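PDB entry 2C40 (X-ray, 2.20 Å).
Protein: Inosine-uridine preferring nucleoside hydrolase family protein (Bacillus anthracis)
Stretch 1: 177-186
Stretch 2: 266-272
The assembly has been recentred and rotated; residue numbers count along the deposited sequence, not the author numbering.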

# COMPACT_ATOMS: atom_id res chain seq x y z
N ASP A 177 -11.85 18.81 -13.33
CA ASP A 177 -12.32 20.19 -13.50
C ASP A 177 -12.15 20.63 -14.97
O ASP A 177 -11.11 21.23 -15.36
CB ASP A 177 -11.53 21.09 -12.57
CG ASP A 177 -12.09 22.48 -12.51
OD1 ASP A 177 -13.00 22.72 -13.32
OD2 ASP A 177 -11.69 23.31 -11.66
N PRO A 178 -13.15 20.33 -15.80
CA PRO A 178 -13.15 20.69 -17.23
C PRO A 178 -13.14 22.18 -17.51
O PRO A 178 -12.56 22.61 -18.54
CB PRO A 178 -14.44 20.04 -17.74
CG PRO A 178 -14.79 19.02 -16.71
CD PRO A 178 -14.35 19.55 -15.43
N GLU A 179 -13.73 22.96 -16.61
CA GLU A 179 -13.77 24.41 -16.74
C GLU A 179 -12.37 25.01 -16.62
O GLU A 179 -12.01 25.93 -17.33
CB GLU A 179 -14.74 24.98 -15.72
CG GLU A 179 -16.16 24.52 -16.06
CD GLU A 179 -17.20 24.76 -14.97
OE1 GLU A 179 -17.02 24.35 -13.79
OE2 GLU A 179 -18.27 25.32 -15.33
N ALA A 180 -11.57 24.46 -15.71
CA ALA A 180 -10.23 24.90 -15.55
C ALA A 180 -9.42 24.67 -16.81
O ALA A 180 -8.53 25.47 -17.12
CB ALA A 180 -9.59 24.19 -14.41
N VAL A 181 -9.67 23.55 -17.50
CA VAL A 181 -8.93 23.19 -18.70
C VAL A 181 -9.26 24.21 -19.77
O VAL A 181 -8.35 24.76 -20.43
CB VAL A 181 -9.22 21.76 -19.21
CG1 VAL A 181 -8.37 21.47 -20.42
CG2 VAL A 181 -8.94 20.73 -18.13
N ALA A 182 -10.56 24.50 -19.90
CA ALA A 182 -11.04 25.52 -20.83
C ALA A 182 -10.37 26.88 -20.62
O ALA A 182 -9.88 27.48 -21.57
CB ALA A 182 -12.54 25.62 -20.74
N ARG A 183 -10.36 27.36 -19.38
CA ARG A 183 -9.66 28.61 -18.99
C ARG A 183 -8.16 28.64 -19.35
O ARG A 183 -7.61 29.65 -19.84
CB ARG A 183 -9.67 28.70 -17.51
CG ARG A 183 -10.66 29.57 -16.99
CD ARG A 183 -10.04 30.91 -16.57
NE ARG A 183 -11.12 31.89 -16.64
CZ ARG A 183 -12.22 31.84 -15.91
NH1 ARG A 183 -12.37 30.89 -14.99
NH2 ARG A 183 -13.16 32.76 -16.06
N VAL A 184 -7.48 27.53 -19.03
CA VAL A 184 -6.05 27.43 -19.36
C VAL A 184 -5.93 27.44 -20.89
O VAL A 184 -5.10 28.18 -21.47
CB VAL A 184 -5.41 26.19 -18.75
CG1 VAL A 184 -4.01 25.97 -19.31
CG2 VAL A 184 -5.39 26.29 -17.22
N TRP A 185 -6.80 26.69 -21.55
CA TRP A 185 -6.79 26.64 -23.00
C TRP A 185 -7.02 28.02 -23.64
O TRP A 185 -6.48 28.26 -24.71
CB TRP A 185 -7.83 25.67 -23.53
CG TRP A 185 -7.35 24.34 -24.10
CD1 TRP A 185 -7.65 23.84 -25.34
CD2 TRP A 185 -6.54 23.35 -23.46
NE1 TRP A 185 -7.09 22.62 -25.50
CE2 TRP A 185 -6.41 22.28 -24.36
CE3 TRP A 185 -5.92 23.26 -22.20
CZ2 TRP A 185 -5.69 21.14 -24.06
CZ3 TRP A 185 -5.18 22.15 -21.93
CH2 TRP A 185 -5.07 21.10 -22.85
N GLU A 186 -7.78 28.91 -23.01
CA GLU A 186 -7.97 30.21 -23.60
C GLU A 186 -6.78 31.15 -23.33
O GLU A 186 -6.62 32.12 -24.04
CB GLU A 186 -9.33 30.83 -23.22
CG GLU A 186 -9.54 31.02 -21.74
CD GLU A 186 -10.82 31.82 -21.41
OE1 GLU A 186 -10.81 33.07 -21.51
OE2 GLU A 186 -11.82 31.18 -21.03
N ASN A 266 -4.22 21.15 -33.03
CA ASN A 266 -5.20 22.12 -32.55
C ASN A 266 -6.34 21.38 -31.87
O ASN A 266 -6.83 20.36 -32.39
CB ASN A 266 -5.76 22.98 -33.68
CG ASN A 266 -4.71 23.87 -34.32
OD1 ASN A 266 -3.79 24.38 -33.68
ND2 ASN A 266 -4.82 24.01 -35.61
N SER A 267 -6.80 21.96 -30.77
CA SER A 267 -7.56 21.22 -29.78
C SER A 267 -8.58 22.10 -29.07
O SER A 267 -8.37 23.29 -28.91
CB SER A 267 -6.57 20.62 -28.75
OG SER A 267 -7.19 19.57 -28.03
N ILE A 268 -9.71 21.50 -28.71
CA ILE A 268 -10.68 22.05 -27.76
C ILE A 268 -10.93 21.07 -26.54
O ILE A 268 -10.66 19.89 -26.62
CB ILE A 268 -12.01 22.32 -28.46
CG1 ILE A 268 -12.70 21.00 -28.87
CG2 ILE A 268 -11.81 23.26 -29.68
CD1 ILE A 268 -14.03 21.20 -29.56
N VAL A 269 -11.45 21.60 -25.44
CA VAL A 269 -11.93 20.76 -24.35
C VAL A 269 -13.43 20.98 -24.24
O VAL A 269 -13.89 22.14 -24.34
CB VAL A 269 -11.44 21.16 -22.94
CG1 VAL A 269 -11.20 19.87 -22.04
CG2 VAL A 269 -10.26 22.08 -22.95
N HIS A 270 -14.17 19.89 -24.01
CA HIS A 270 -15.59 19.94 -23.67
C HIS A 270 -15.69 20.25 -22.22
O HIS A 270 -14.95 19.70 -21.41
CB HIS A 270 -16.32 18.62 -23.94
CG HIS A 270 -16.44 18.29 -25.39
ND1 HIS A 270 -17.14 17.20 -25.85
CD2 HIS A 270 -15.95 18.90 -26.50
CE1 HIS A 270 -17.08 17.15 -27.17
NE2 HIS A 270 -16.34 18.16 -27.59
N THR A 271 -16.65 21.11 -21.89
CA THR A 271 -16.77 21.72 -20.57
C THR A 271 -17.98 21.20 -19.78
O THR A 271 -18.00 21.30 -18.55
CB THR A 271 -16.79 23.31 -20.69
OG1 THR A 271 -17.43 23.90 -19.56
CG2 THR A 271 -17.60 23.78 -21.88
N TYR A 272 -18.97 20.61 -20.47
CA TYR A 272 -20.27 20.30 -19.88
C TYR A 272 -20.92 19.06 -20.50
O TYR A 272 -20.55 18.65 -21.61
CB TYR A 272 -21.21 21.51 -20.02

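The helix 178-186 packs against the end of a strand, 266-269, and the loop that follows it. The two axes run roughly antiparallel, at 145°, and approach to 8.4 Å. No hydrogen bond joins the stretches. The contact is made by van der Waals packing, and it buries 375 Å² counted over both sides. Three residues cover the most surface: V269, T271 and W185.

V269 is the centre of the contact. Its CA-to-CB bond points toward the helix, and one methyl, CG2, makes each of its closest contacts there. V269 CG2 lies 3.2 Å from V181 CG1, a very tight apolar approach. V269 CG2 also sits 3.9 Å from A182 N and 3.9 Å from W185 CG. V269 CG2 also lies over the face of the indole, 3.8 Å from the centroid of the five-membered ring of W185 and only 7° off the ring normal. This is a CH-pi contact with nearly ideal centring. The chi1 of V269 is -144°, between wells. A branched, apolar side chain suits this place because its neighbours on the helix are largely hydrocarbon and aromatic surface.

W185 comes from the same side of the helix as V181 and A182, one turn further along. Its chi1 of -107° also lies between wells. The flat ring offers a broad surface to the strand. While V269 CG2 covers one face, the backbone of S267 meets the edge: W185 CD1 is 3.7 Å from S267 O, near the ring plane. W185 NE1 is 3.9 Å from S267 CB. The CA-to-CB bond of S267 points toward the helix, and its hydroxyl is hydrogen-bonded elsewhere in the structure. W185 NE1 has no such partner. It is buried by the contact and remains unsatisfied in the model, so the indole contributes here through its surface and shape.

The strand alternates in the usual way. The CA-to-CB bonds of S267 and V269 point toward the helix, those of N266 and I268 away. I268 therefore adds little to the buried area.

T271 extends the contact past the strand, beside the first turn of the helix. Its CA-to-CB bond points sideways. T271 OG1 lies 3.8 Å from E179 CG, so the hydroxyl rests near the aliphatic part of the glutamate. P178 CB lies 3.9 Å from T271 O and 3.7 Å from H270 O. The compact proline ring thus packs against the loop backbone, and the CA atoms of P178 and T271 are only 5.0 Å apart. The CA-to-CB bond of H270 points away.

Proline also fits the first turn, where its nitrogen has no hydrogen to donate. Just before it, D177 caps the helix without touching the other stretch. D177 OD1 accepts from A180 N at 3.3 Å, a weak bond. A182 is small, and A182 CB stays 4.8 Å from V269 CG2.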